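Local coordinates for protein ornithine carbamoyltransferase, anabolic (Campylobacter jejuni subsp. jejuni, PDB 3TPF) that catalyses the transfer of the carbamoyl group from carbamoyl phosphate to L-ornithine, giving L-citrulline and phosphate in arginine biosynthesis, at residues B[5-9]-B[124-130]; B[154-158]-B[221-225]; B[206-210]-B[241-245]; B[257-262]-B[281-286]. All coordinates share one frame; numbering follows the deposited sequence.

Interaction 1: B[5-9]-B[124-130]; sequences FLTLR and YHPTQVL
Two torsions set Y124 and T7 against each other: CG of Y124 is anti to the carbonyl carbon (chi1 -53°), which turns its ring toward the loop, and OG1 of T7 lies opposite the backbone N (chi1 172°), over the centre of that ring. The contact ties the N-terminal loop before helix 13-28 to the start of helix 126-138 in the carbamoyl-phosphate domain; H125, at the N-cap, and the next three residues are predicted to bind that substrate. T7 CB makes a CH-pi contact, 4.0 Å from the centroid of the Y124 ring. A threonine suits the place because its OG1 also accepts from R9 N at 3.0 Å, closing an ST turn. P126, which needs no backbone N-H in the first helical turn, rests its ring against two loop side chains: its CB lies 3.6 Å from F5 CE2 and 3.9 Å from L8 CG. Farther along the helix, L130 CD1 meets F5 CZ at 3.9 Å and V129 CG1 meets L8 CD1 at 4.0 Å, an apolar seam suited to a buried site. R9, bent at chi3, reaches the outer end of Y124 while its NH2 forms a salt bridge with E186. The guanidinium plane is almost perpendicular to the tyrosine ring, and R9 NH1 donates to Y124 OH at 3.0 Å, the hydroxyl lying 24° out of the guanidinium plane.

Interaction 2: B[154-158]-B[221-225]; sequences DSNNM and DTWVS
N156 reaches across to D221 with its amide nitrogen, ND2 donating to D221 OD2 over 3.0 Å. The bond is weak, bent to 129° at the hydrogen, with the amide and carboxylate planes turned 53° apart. An asparagine can serve two ends here: N156 sits at the N-cap of helix 157-169, and its OD1 accepts from C159 N, so that the amide caps the helix with one atom and makes a weak bond to the neighbouring loop with the other. Both loops leave the C-terminal ends of adjacent parallel strands, 148-152 and 217-220, at the switch point of a Rossmann-like sheet, where such folds commonly place their binding crevice; N157, D221 and S225 are predicted to bind L-ornithine. The other oxygen of D221, OD1, takes a weak bond from T222 N at 2.7 Å, while M158 (selenomethionine) lays its CG against OD2. D154 divides its carboxylate in the same way. Its OD1 accepts weakly from S155 N in its own loop at 2.8 Å, and its OD2 receives a weak bond from S225 OG at 3.4 Å. Within segment 221-225, T222 OG1 donates weakly to V224 O at 3.2 Å.

Interaction 3: B[206-210]-B[241-245]; sequences YDKFE and GFMID
K208 reaches across to the carbonyls of G241 and M243, its chain running out from the first turn of helix 208-212 to the loop 241-245. The helix follows edge strand 201-205 of the Rossmann-like ornithine domain, and the loop joins helices 232-238 and 246-251. K208 starts straight, with CG anti to the backbone N (chi1 172°), and bends only at chi3, which brings the ammonium group within bonding distance of two main-chain carbonyls. NZ donates to M243 O at 2.7 Å, almost in line with the C=O bond, and to G241 O at 2.9 Å, from a position tilted 29° out of that carbonyl's plane. A lysine suits the place because its long apolar shaft can be buried while its tip serves several acceptors. The ring of F209 faces K208 CE, which lies 3.7 Å above the ring plane and toward its rim. F242 turns its ring back to the other end of the contact, where its CZ approaches Y206 O at 3.8 Å. D207, the N-cap, accepts from F209 N above its carboxylate plane. At the far end D245 is itself an N-cap; D245 OD2 accepts from A248 N, and this same OD2 forms a long salt bridge of 3.8 Å with K208 NZ.

Interaction 4: B[257-262]-B[281-286]; sequences ILLHCL and VIFEEA
E285 OE1 accepts from H260 N at 3.0 Å with its syn lone pair, the bond bent to 144° at the hydrogen. The glutamate gets there by stretching out: CG is anti to the backbone N (chi1 178°) and the chain stays extended beyond it, so the carboxylate reaches from the helix to the backbone of H260. Its other oxygen, OE2, takes a weak bond from Q128 NE2 and lies near D132, a neighbour that would probably raise the proton affinity of the pair. L259 CD2 packs along the same chain, 4.0 Å from E285 CG. Strand 257-260 is an outer strand of the parallel Rossmann-like sheet, and helix 279-302 packs on it with a crossing angle of -43°. Branched aliphatic residues fill the buried gap between the two: V281 CG2 meets I257 CD1 at 4.1 Å, and I282 sets its CG1 against the L258 carbonyl. H260, C261 and L262 form the start of the HCLP motif of ornithine carbamoyltransferases, in which C261 and L262 are predicted to bind carbamoyl phosphate. H260 steadies this turn, its ND1 accepting from L262 N at 2.9 Å in the plane of the ring, while NE2 bonds to E269. L262 CD2 touches I282 CG2 at 4.0 Å and its CD1 lies 4.0 Å from F283 CE1, beside V87 of the second subunit.

In the fold
Interactions 1 and 4 are the buried pair, built largely from aliphatic and aromatic packing with one hydrogen bond across each; interactions 2 and 3 are only partly buried, interaction 2 resting on weak bonds of an asparagine amide, a serine and two carboxylates, interaction 3 on a lysine bound to main-chain carbonyls. Interaction 1 lies in the carbamoyl-phosphate domain, the other three in the ornithine domain, where interactions 2 and 4 draw on adjacent strands, 217-220 and 257-260, of one parallel sheet. Side chains of both touch helix 126-138 of interaction 1, near the predicted substrate sites: Q128 meets M158, C261 and E285. Interaction 3 sits farther out, though W223 packs on its loop.

Interaction 1: B[5-9]-B[124-130]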
loop_
_atom_site.group_PDB
_atom_site.type_symbol
_atom_site.label_atom_id
_atom_site.label_comp_id
_atom_site.label_asym_id
_atom_site.label_seq_id
_atom_site.Cartn_x
_atom_site.Cartn_y
_atom_site.Cartn_z
ATOM N N PHE B 5 -12.964 5.312 -19.774
ATOM C CA PHE B 5 -12.568 4.105 -20.506
ATOM C C PHE B 5 -13.178 2.848 -19.780
ATOM O O PHE B 5 -12.549 2.163 -19.041
ATOM C CB PHE B 5 -11.049 4.039 -20.613
ATOM C CG PHE B 5 -10.589 2.945 -21.512
ATOM C CD1 PHE B 5 -10.451 3.147 -22.894
ATOM C CD2 PHE B 5 -10.361 1.709 -21.027
ATOM C CE1 PHE B 5 -10.099 2.127 -23.758
ATOM C CE2 PHE B 5 -10.029 0.671 -21.867
ATOM C CZ PHE B 5 -9.923 0.863 -23.249
ATOM N N LEU B 6 -14.431 2.618 -19.945
ATOM C CA LEU B 6 -15.141 1.527 -19.257
ATOM C C LEU B 6 -15.300 0.306 -20.116
ATOM O O LEU B 6 -15.552 -0.770 -19.622
ATOM C CB LEU B 6 -16.552 2.004 -18.854
ATOM C CG LEU B 6 -16.565 3.326 -18.022
ATOM C CD1 LEU B 6 -17.932 3.710 -17.509
ATOM C CD2 LEU B 6 -15.628 3.232 -16.843
ATOM N N THR B 7 -15.313 0.511 -21.419
ATOM C CA THR B 7 -15.393 -0.562 -22.408
ATOM C C THR B 7 -14.923 -0.096 -23.785
ATOM O O THR B 7 -15.138 1.044 -24.174
ATOM C CB THR B 7 -16.830 -1.098 -22.584
ATOM O OG1 THR B 7 -16.849 -2.002 -23.702
ATOM C CG2 THR B 7 -17.786 0.035 -22.823
ATOM N N LEU B 8 -14.353 -0.993 -24.555
ATOM C CA LEU B 8 -13.946 -0.590 -25.883
ATOM C C LEU B 8 -15.127 -0.236 -26.794
ATOM O O LEU B 8 -14.964 0.338 -27.886
ATOM C CB LEU B 8 -13.098 -1.687 -26.500
ATOM C CG LEU B 8 -11.729 -1.726 -25.808
ATOM C CD1 LEU B 8 -10.912 -2.960 -26.095
ATOM C CD2 LEU B 8 -11.051 -0.455 -26.256
ATOM N N ARG B 9 -16.322 -0.600 -26.351
ATOM C CA ARG B 9 -17.532 -0.297 -27.122
ATOM C C ARG B 9 -17.633 1.163 -27.421
ATOM O O ARG B 9 -18.201 1.537 -28.408
ATOM C CB ARG B 9 -18.780 -0.667 -26.358
ATOM C CG ARG B 9 -19.137 -2.131 -26.464
ATOM C CD ARG B 9 -20.302 -2.456 -25.586
ATOM N NE ARG B 9 -21.508 -1.913 -26.124
ATOM C CZ ARG B 9 -22.719 -2.347 -25.799
ATOM N NH1 ARG B 9 -22.882 -3.340 -24.924
ATOM N NH2 ARG B 9 -23.790 -1.786 -26.363
ATOM N N TYR B 124 -16.840 -6.672 -18.782
ATOM C CA TYR B 124 -15.796 -6.263 -19.761
ATOM C C TYR B 124 -14.424 -6.217 -19.113
ATOM O O TYR B 124 -14.271 -5.863 -17.953
ATOM C CB TYR B 124 -16.055 -4.903 -20.355
ATOM C CG TYR B 124 -17.405 -4.687 -20.963
ATOM C CD1 TYR B 124 -18.292 -3.797 -20.409
ATOM C CD2 TYR B 124 -17.759 -5.292 -22.104
ATOM C CE1 TYR B 124 -19.532 -3.583 -20.943
ATOM C CE2 TYR B 124 -19.005 -5.094 -22.654
ATOM C CZ TYR B 124 -19.878 -4.236 -22.059
ATOM O OH TYR B 124 -21.131 -4.038 -22.585
ATOM N N HIS B 125 -13.438 -6.615 -19.866
ATOM C CA HIS B 125 -12.074 -6.518 -19.397
ATOM C C HIS B 125 -11.190 -5.856 -20.436
ATOM O O HIS B 125 -10.240 -6.421 -20.898
ATOM C CB HIS B 125 -11.562 -7.892 -18.971
ATOM C CG HIS B 125 -10.252 -7.833 -18.220
ATOM N ND1 HIS B 125 -9.718 -6.649 -17.746
ATOM C CD2 HIS B 125 -9.345 -8.797 -17.923
ATOM C CE1 HIS B 125 -8.540 -6.883 -17.200
ATOM N NE2 HIS B 125 -8.283 -8.177 -17.297
ATOM N N PRO B 126 -11.512 -4.623 -20.810
ATOM C CA PRO B 126 -10.866 -3.966 -21.964
ATOM C C PRO B 126 -9.403 -3.714 -21.900
ATOM O O PRO B 126 -8.773 -3.757 -22.956
ATOM C CB PRO B 126 -11.546 -2.610 -22.016
ATOM C CG PRO B 126 -11.949 -2.369 -20.600
ATOM C CD PRO B 126 -12.426 -3.710 -20.122
ATOM N N THR B 127 -8.837 -3.378 -20.771
ATOM C CA THR B 127 -7.352 -3.134 -20.759
ATOM C C THR B 127 -6.594 -4.444 -21.140
ATOM O O THR B 127 -5.594 -4.437 -21.868
ATOM C CB THR B 127 -6.799 -2.619 -19.441
ATOM O OG1 THR B 127 -7.176 -3.540 -18.398
ATOM C CG2 THR B 127 -7.303 -1.248 -19.124
ATOM N N GLN B 128 -7.187 -5.576 -20.796
ATOM C CA GLN B 128 -6.604 -6.854 -21.183
ATOM C C GLN B 128 -6.623 -7.059 -22.718
ATOM O O GLN B 128 -5.649 -7.480 -23.357
ATOM C CB GLN B 128 -7.325 -8.001 -20.456
ATOM C CG GLN B 128 -6.715 -9.346 -20.758
ATOM C CD GLN B 128 -5.255 -9.544 -20.242
ATOM O OE1 GLN B 128 -4.889 -9.037 -19.168
ATOM N NE2 GLN B 128 -4.445 -10.351 -20.987
ATOM N N VAL B 129 -7.785 -6.810 -23.295
ATOM C CA VAL B 129 -7.905 -6.974 -24.740
ATOM C C VAL B 129 -6.974 -6.030 -25.404
ATOM O O VAL B 129 -6.352 -6.403 -26.365
ATOM C CB VAL B 129 -9.313 -6.830 -25.152
ATOM C CG1 VAL B 129 -9.420 -6.630 -26.641
ATOM C CG2 VAL B 129 -10.100 -8.011 -24.588
ATOM N N LEU B 130 -6.762 -4.838 -24.869
ATOM C CA LEU B 130 -5.805 -3.928 -25.559
ATOM C C LEU B 130 -4.448 -4.550 -25.562
ATOM O O LEU B 130 -3.694 -4.449 -26.521
ATOM C CB LEU B 130 -5.698 -2.582 -24.886
ATOM C CG LEU B 130 -6.681 -1.507 -25.258
ATOM C CD1 LEU B 130 -6.431 -0.360 -24.380
ATOM C CD2 LEU B 130 -6.572 -1.069 -26.676
#

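Interaction 2: B[154-158]-B[221-225]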
loop_
_atom_site.group_PDB
_atom_site.type_symbol
_atom_site.label_atom_id
_atom_site.label_comp_id
_atom_site.label_asym_id
_atom_site.label_seq_id
_atom_site.Cartn_x
_atom_site.Cartn_y
_atom_site.Cartn_z
ATOM N N ASP B 154 -15.457 -19.550 -21.711
ATOM C CA ASP B 154 -16.732 -19.155 -21.119
ATOM C C ASP B 154 -17.322 -17.942 -21.875
ATOM O O ASP B 154 -16.625 -17.265 -22.630
ATOM C CB ASP B 154 -16.533 -18.781 -19.633
ATOM C CG ASP B 154 -17.836 -18.756 -18.821
ATOM O OD1 ASP B 154 -18.913 -19.164 -19.311
ATOM O OD2 ASP B 154 -17.779 -18.263 -17.672
ATOM N N SER B 155 -18.612 -17.699 -21.668
ATOM C CA SER B 155 -19.239 -16.414 -22.062
ATOM C C SER B 155 -18.982 -15.329 -20.994
ATOM O O SER B 155 -19.898 -14.619 -20.541
ATOM C CB SER B 155 -20.731 -16.568 -22.347
ATOM O OG SER B 155 -21.483 -16.371 -21.140
ATOM N N ASN B 156 -17.724 -15.199 -20.613
ATOM C CA ASN B 156 -17.328 -14.281 -19.546
ATOM C C ASN B 156 -16.978 -12.871 -20.076
ATOM O O ASN B 156 -17.187 -12.568 -21.254
ATOM C CB ASN B 156 -16.126 -14.854 -18.787
ATOM C CG ASN B 156 -14.879 -14.925 -19.639
ATOM O OD1 ASN B 156 -14.899 -14.533 -20.786
ATOM N ND2 ASN B 156 -13.815 -15.443 -19.100
ATOM N N ASN B 157 -16.475 -12.026 -19.197
ATOM C CA ASN B 157 -16.016 -10.657 -19.596
ATOM C C ASN B 157 -15.025 -10.618 -20.762
ATOM O O ASN B 157 -15.147 -9.810 -21.668
ATOM C CB ASN B 157 -15.417 -9.861 -18.404
ATOM C CG ASN B 157 -14.317 -10.596 -17.692
ATOM O OD1 ASN B 157 -13.809 -11.628 -18.174
ATOM N ND2 ASN B 157 -13.966 -10.097 -16.523
HETATM N N MSE B 158 -14.054 -11.517 -20.721
HETATM C CA MSE B 158 -12.985 -11.605 -21.760
HETATM C C MSE B 158 -13.564 -11.899 -23.138
HETATM O O MSE B 158 -13.125 -11.345 -24.171
HETATM C CB MSE B 158 -12.011 -12.736 -21.449
HETATM C CG MSE B 158 -10.907 -12.276 -20.538
HETATM SE SE MSE B 158 -9.825 -10.852 -21.346
HETATM C CE MSE B 158 -9.096 -11.808 -22.933
ATOM N N ASP B 221 -9.107 -18.828 -21.726
ATOM C CA ASP B 221 -9.183 -18.259 -20.377
ATOM C C ASP B 221 -9.750 -19.265 -19.396
ATOM O O ASP B 221 -10.385 -20.266 -19.784
ATOM C CB ASP B 221 -10.072 -17.014 -20.396
ATOM C CG ASP B 221 -9.975 -16.164 -19.107
ATOM O OD1 ASP B 221 -9.055 -16.364 -18.258
ATOM O OD2 ASP B 221 -10.837 -15.270 -18.960
ATOM N N THR B 222 -9.549 -18.991 -18.118
ATOM C CA THR B 222 -10.072 -19.866 -17.053
ATOM C C THR B 222 -11.552 -20.065 -17.241
ATOM O O THR B 222 -12.251 -19.206 -17.738
ATOM C CB THR B 222 -9.910 -19.253 -15.653
ATOM O OG1 THR B 222 -10.996 -18.385 -15.426
ATOM C CG2 THR B 222 -8.632 -18.373 -15.535
ATOM N N TRP B 223 -12.031 -21.193 -16.796
ATOM C CA TRP B 223 -13.456 -21.535 -16.969
ATOM C C TRP B 223 -14.277 -21.149 -15.772
ATOM O O TRP B 223 -15.423 -20.728 -15.861
ATOM C CB TRP B 223 -13.597 -23.022 -17.139
ATOM C CG TRP B 223 -12.959 -23.579 -18.352
ATOM C CD1 TRP B 223 -12.783 -22.981 -19.551
ATOM C CD2 TRP B 223 -12.469 -24.888 -18.488
ATOM N NE1 TRP B 223 -12.176 -23.821 -20.427
ATOM C CE2 TRP B 223 -11.990 -25.019 -19.799
ATOM C CE3 TRP B 223 -12.398 -25.988 -17.627
ATOM C CZ2 TRP B 223 -11.451 -26.219 -20.283
ATOM C CZ3 TRP B 223 -11.842 -27.173 -18.095
ATOM C CH2 TRP B 223 -11.381 -27.282 -19.412
ATOM N N VAL B 224 -13.675 -21.378 -14.626
ATOM C CA VAL B 224 -14.230 -20.938 -13.379
ATOM C C VAL B 224 -13.851 -19.466 -13.248
ATOM O O VAL B 224 -12.755 -19.106 -12.805
ATOM C CB VAL B 224 -13.732 -21.839 -12.258
ATOM C CG1 VAL B 224 -14.168 -21.274 -10.915
ATOM C CG2 VAL B 224 -14.264 -23.222 -12.552
ATOM N N SER B 225 -14.806 -18.636 -13.652
ATOM C CA SER B 225 -14.618 -17.182 -13.733
ATOM C C SER B 225 -14.843 -16.526 -12.360
ATOM O O SER B 225 -15.799 -16.845 -11.648
ATOM C CB SER B 225 -15.478 -16.568 -14.861
ATOM O OG SER B 225 -15.004 -16.963 -16.168
#

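Interaction 3: B[206-210]-B[241-245]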
loop_
_atom_site.group_PDB
_atom_site.type_symbol
_atom_site.label_atom_id
_atom_site.label_comp_id
_atom_site.label_asym_id
_atom_site.label_seq_id
_atom_site.Cartn_x
_atom_site.Cartn_y
_atom_site.Cartn_z
ATOM N N TYR B 206 -20.242 -24.216 -30.798
ATOM C CA TYR B 206 -19.887 -25.065 -29.651
ATOM C C TYR B 206 -18.906 -26.186 -30.025
ATOM O O TYR B 206 -18.879 -27.255 -29.408
ATOM C CB TYR B 206 -21.126 -25.625 -28.963
ATOM C CG TYR B 206 -22.010 -26.456 -29.827
ATOM C CD1 TYR B 206 -23.219 -25.938 -30.299
ATOM C CD2 TYR B 206 -21.682 -27.789 -30.163
ATOM C CE1 TYR B 206 -24.068 -26.714 -31.097
ATOM C CE2 TYR B 206 -22.526 -28.563 -30.960
ATOM C CZ TYR B 206 -23.720 -28.023 -31.421
ATOM O OH TYR B 206 -24.585 -28.763 -32.211
ATOM N N ASP B 207 -18.092 -25.910 -31.036
ATOM C CA ASP B 207 -17.123 -26.890 -31.557
ATOM C C ASP B 207 -15.727 -26.287 -31.587
ATOM O O ASP B 207 -15.412 -25.478 -32.451
ATOM C CB ASP B 207 -17.510 -27.340 -32.956
ATOM C CG ASP B 207 -16.663 -28.466 -33.457
ATOM O OD1 ASP B 207 -15.574 -28.699 -32.913
ATOM O OD2 ASP B 207 -17.108 -29.167 -34.388
ATOM N N LYS B 208 -14.899 -26.722 -30.661
ATOM C CA LYS B 208 -13.554 -26.188 -30.513
ATOM C C LYS B 208 -12.844 -26.193 -31.866
ATOM O O LYS B 208 -12.227 -25.219 -32.280
ATOM C CB LYS B 208 -12.795 -27.025 -29.456
ATOM C CG LYS B 208 -11.302 -26.758 -29.283
ATOM C CD LYS B 208 -10.680 -27.554 -28.120
ATOM C CE LYS B 208 -10.274 -28.992 -28.457
ATOM N NZ LYS B 208 -9.593 -29.750 -27.363
ATOM N N PHE B 209 -12.950 -27.313 -32.549
ATOM C CA PHE B 209 -12.129 -27.573 -33.734
ATOM C C PHE B 209 -12.536 -26.732 -34.932
ATOM O O PHE B 209 -11.687 -26.282 -35.702
ATOM C CB PHE B 209 -12.176 -29.039 -34.093
ATOM C CG PHE B 209 -11.670 -29.939 -33.007
ATOM C CD1 PHE B 209 -12.561 -30.612 -32.165
ATOM C CD2 PHE B 209 -10.307 -30.120 -32.816
ATOM C CE1 PHE B 209 -12.097 -31.467 -31.166
ATOM C CE2 PHE B 209 -9.843 -30.957 -31.817
ATOM C CZ PHE B 209 -10.737 -31.644 -30.994
ATOM N N GLU B 210 -13.830 -26.508 -35.063
ATOM C CA GLU B 210 -14.363 -25.600 -36.084
ATOM C C GLU B 210 -13.859 -24.179 -35.865
ATOM O O GLU B 210 -13.468 -23.475 -36.794
ATOM C CB GLU B 210 -15.897 -25.595 -36.068
ATOM C CG GLU B 210 -16.574 -24.578 -37.008
ATOM C CD GLU B 210 -16.557 -24.985 -38.470
ATOM O OE1 GLU B 210 -15.771 -25.876 -38.871
ATOM O OE2 GLU B 210 -17.384 -24.430 -39.235
ATOM N N GLY B 241 -14.614 -31.055 -23.732
ATOM C CA GLY B 241 -13.822 -31.038 -24.976
ATOM C C GLY B 241 -12.963 -29.804 -25.192
ATOM O O GLY B 241 -12.233 -29.702 -26.174
ATOM N N PHE B 242 -13.011 -28.882 -24.251
ATOM C CA PHE B 242 -12.589 -27.503 -24.547
ATOM C C PHE B 242 -11.149 -27.119 -24.232
ATOM O O PHE B 242 -10.715 -26.018 -24.523
ATOM C CB PHE B 242 -13.568 -26.516 -23.933
ATOM C CG PHE B 242 -14.837 -26.408 -24.712
ATOM C CD1 PHE B 242 -15.038 -25.361 -25.578
ATOM C CD2 PHE B 242 -15.803 -27.395 -24.633
ATOM C CE1 PHE B 242 -16.204 -25.266 -26.309
ATOM C CE2 PHE B 242 -16.971 -27.305 -25.358
ATOM C CZ PHE B 242 -17.177 -26.238 -26.202
HETATM N N MSE B 243 -10.394 -28.015 -23.663
HETATM C CA MSE B 243 -9.021 -27.650 -23.339
HETATM C C MSE B 243 -8.269 -27.348 -24.593
HETATM O O MSE B 243 -8.507 -27.984 -25.599
HETATM C CB MSE B 243 -8.352 -28.826 -22.641
HETATM C CG MSE B 243 -6.842 -28.689 -22.631
HETATM SE SE MSE B 243 -6.115 -30.024 -21.378
HETATM C CE MSE B 243 -7.040 -31.723 -21.874
ATOM N N ILE B 244 -7.340 -26.399 -24.522
ATOM C CA ILE B 244 -6.336 -26.210 -25.578
ATOM C C ILE B 244 -5.107 -27.071 -25.335
ATOM O O ILE B 244 -4.404 -26.933 -24.330
ATOM C CB ILE B 244 -5.841 -24.789 -25.710
ATOM C CG1 ILE B 244 -7.015 -23.858 -25.978
ATOM C CG2 ILE B 244 -4.813 -24.694 -26.801
ATOM C CD1 ILE B 244 -7.906 -24.270 -27.146
ATOM N N ASP B 245 -4.907 -28.015 -26.234
ATOM C CA ASP B 245 -3.808 -28.946 -26.149
ATOM C C ASP B 245 -3.136 -29.038 -27.512
ATOM O O ASP B 245 -3.523 -28.332 -28.436
ATOM C CB ASP B 245 -4.248 -30.328 -25.592
ATOM C CG ASP B 245 -5.396 -31.001 -26.378
ATOM O OD1 ASP B 245 -5.773 -32.124 -25.940
ATOM O OD2 ASP B 245 -5.888 -30.473 -27.402
#

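Interaction 4: B[257-262]-B[281-286]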
loop_
_atom_site.group_PDB
_atom_site.type_symbol
_atom_site.label_atom_id
_atom_site.label_comp_id
_atom_site.label_asym_id
_atom_site.label_seq_id
_atom_site.Cartn_x
_atom_site.Cartn_y
_atom_site.Cartn_z
ATOM N N ILE B 257 -0.119 -18.375 -32.447
ATOM C CA ILE B 257 0.214 -18.068 -31.051
ATOM C C ILE B 257 -0.956 -18.329 -30.134
ATOM O O ILE B 257 -2.126 -18.227 -30.554
ATOM C CB ILE B 257 0.678 -16.625 -30.821
ATOM C CG1 ILE B 257 -0.380 -15.623 -31.251
ATOM C CG2 ILE B 257 1.933 -16.338 -31.583
ATOM C CD1 ILE B 257 -0.023 -14.203 -30.822
ATOM N N LEU B 258 -0.648 -18.731 -28.903
ATOM C CA LEU B 258 -1.659 -19.011 -27.880
ATOM C C LEU B 258 -1.618 -17.877 -26.836
ATOM O O LEU B 258 -0.587 -17.609 -26.253
ATOM C CB LEU B 258 -1.402 -20.354 -27.198
ATOM C CG LEU B 258 -2.269 -20.655 -25.950
ATOM C CD1 LEU B 258 -3.723 -20.738 -26.363
ATOM C CD2 LEU B 258 -1.763 -21.890 -25.247
ATOM N N LEU B 259 -2.729 -17.227 -26.617
ATOM C CA LEU B 259 -2.829 -16.170 -25.629
ATOM C C LEU B 259 -3.729 -16.602 -24.468
ATOM O O LEU B 259 -4.692 -17.327 -24.677
ATOM C CB LEU B 259 -3.418 -14.897 -26.215
ATOM C CG LEU B 259 -2.599 -14.123 -27.228
ATOM C CD1 LEU B 259 -3.352 -12.886 -27.623
ATOM C CD2 LEU B 259 -1.201 -13.789 -26.593
ATOM N N HIS B 260 -3.328 -16.233 -23.257
ATOM C CA HIS B 260 -4.035 -16.500 -22.022
ATOM C C HIS B 260 -3.790 -15.333 -21.086
ATOM O O HIS B 260 -2.664 -14.932 -20.898
ATOM C CB HIS B 260 -3.496 -17.755 -21.364
ATOM C CG HIS B 260 -4.378 -18.306 -20.282
ATOM N ND1 HIS B 260 -4.850 -17.544 -19.235
ATOM C CD2 HIS B 260 -4.839 -19.569 -20.064
ATOM C CE1 HIS B 260 -5.585 -18.311 -18.443
ATOM N NE2 HIS B 260 -5.586 -19.546 -18.916
ATOM N N CYS B 261 -4.838 -14.787 -20.486
ATOM C CA CYS B 261 -4.698 -13.551 -19.651
ATOM C C CYS B 261 -4.115 -13.861 -18.307
ATOM O O CYS B 261 -3.524 -13.000 -17.683
ATOM C CB CYS B 261 -5.992 -12.774 -19.437
ATOM S SG CYS B 261 -7.319 -13.786 -18.722
ATOM N N LEU B 262 -4.254 -15.085 -17.885
ATOM C CA LEU B 262 -3.607 -15.568 -16.634
ATOM C C LEU B 262 -4.460 -15.192 -15.452
ATOM O O LEU B 262 -5.281 -14.305 -15.550
ATOM C CB LEU B 262 -2.190 -14.977 -16.390
ATOM C CG LEU B 262 -1.037 -15.309 -17.329
ATOM C CD1 LEU B 262 0.302 -14.758 -16.786
ATOM C CD2 LEU B 262 -0.933 -16.842 -17.486
ATOM N N VAL B 281 5.344 -15.986 -25.547
ATOM C CA VAL B 281 4.287 -15.074 -25.985
ATOM C C VAL B 281 3.356 -14.771 -24.857
ATOM O O VAL B 281 2.861 -13.668 -24.735
ATOM C CB VAL B 281 3.517 -15.528 -27.268
ATOM C CG1 VAL B 281 2.452 -16.606 -26.947
ATOM C CG2 VAL B 281 2.872 -14.325 -27.911
ATOM N N ILE B 282 3.039 -15.782 -24.068
ATOM C CA ILE B 282 2.058 -15.622 -23.005
ATOM C C ILE B 282 2.605 -14.601 -21.997
ATOM O O ILE B 282 1.854 -13.758 -21.478
ATOM C CB ILE B 282 1.720 -16.936 -22.296
ATOM C CG1 ILE B 282 0.891 -17.819 -23.241
ATOM C CG2 ILE B 282 0.925 -16.676 -21.012
ATOM C CD1 ILE B 282 0.605 -19.227 -22.711
ATOM N N PHE B 283 3.870 -14.683 -21.698
ATOM C CA PHE B 283 4.393 -13.804 -20.674
ATOM C C PHE B 283 4.738 -12.442 -21.228
ATOM O O PHE B 283 4.838 -11.518 -20.460
ATOM C CB PHE B 283 5.599 -14.421 -19.876
ATOM C CG PHE B 283 5.201 -15.561 -18.996
ATOM C CD1 PHE B 283 4.361 -15.367 -17.933
ATOM C CD2 PHE B 283 5.586 -16.846 -19.295
ATOM C CE1 PHE B 283 3.911 -16.424 -17.146
ATOM C CE2 PHE B 283 5.180 -17.911 -18.498
ATOM C CZ PHE B 283 4.342 -17.695 -17.412
ATOM N N GLU B 284 5.000 -12.325 -22.526
ATOM C CA GLU B 284 5.128 -11.006 -23.099
ATOM C C GLU B 284 3.724 -10.331 -23.006
ATOM O O GLU B 284 3.571 -9.149 -22.670
ATOM C CB GLU B 284 5.641 -11.066 -24.532
ATOM C CG GLU B 284 7.118 -10.691 -24.713
ATOM C CD GLU B 284 7.469 -9.270 -24.167
ATOM O OE1 GLU B 284 8.595 -9.080 -23.593
ATOM O OE2 GLU B 284 6.632 -8.313 -24.315
ATOM N N GLU B 285 2.706 -11.145 -23.246
ATOM C CA GLU B 285 1.332 -10.700 -23.208
ATOM C C GLU B 285 1.157 -10.039 -21.843
ATOM O O GLU B 285 0.770 -8.909 -21.779
ATOM C CB GLU B 285 0.333 -11.862 -23.404
ATOM C CG GLU B 285 -1.166 -11.499 -23.341
ATOM C CD GLU B 285 -2.146 -12.704 -23.258
ATOM O OE1 GLU B 285 -1.605 -13.826 -23.327
ATOM O OE2 GLU B 285 -3.423 -12.502 -23.134
ATOM N N ALA B 286 1.436 -10.787 -20.770
ATOM C CA ALA B 286 1.375 -10.328 -19.365
ATOM C C ALA B 286 2.000 -8.959 -19.136
ATOM O O ALA B 286 1.436 -8.010 -18.637
ATOM C CB ALA B 286 2.163 -11.337 -18.559
#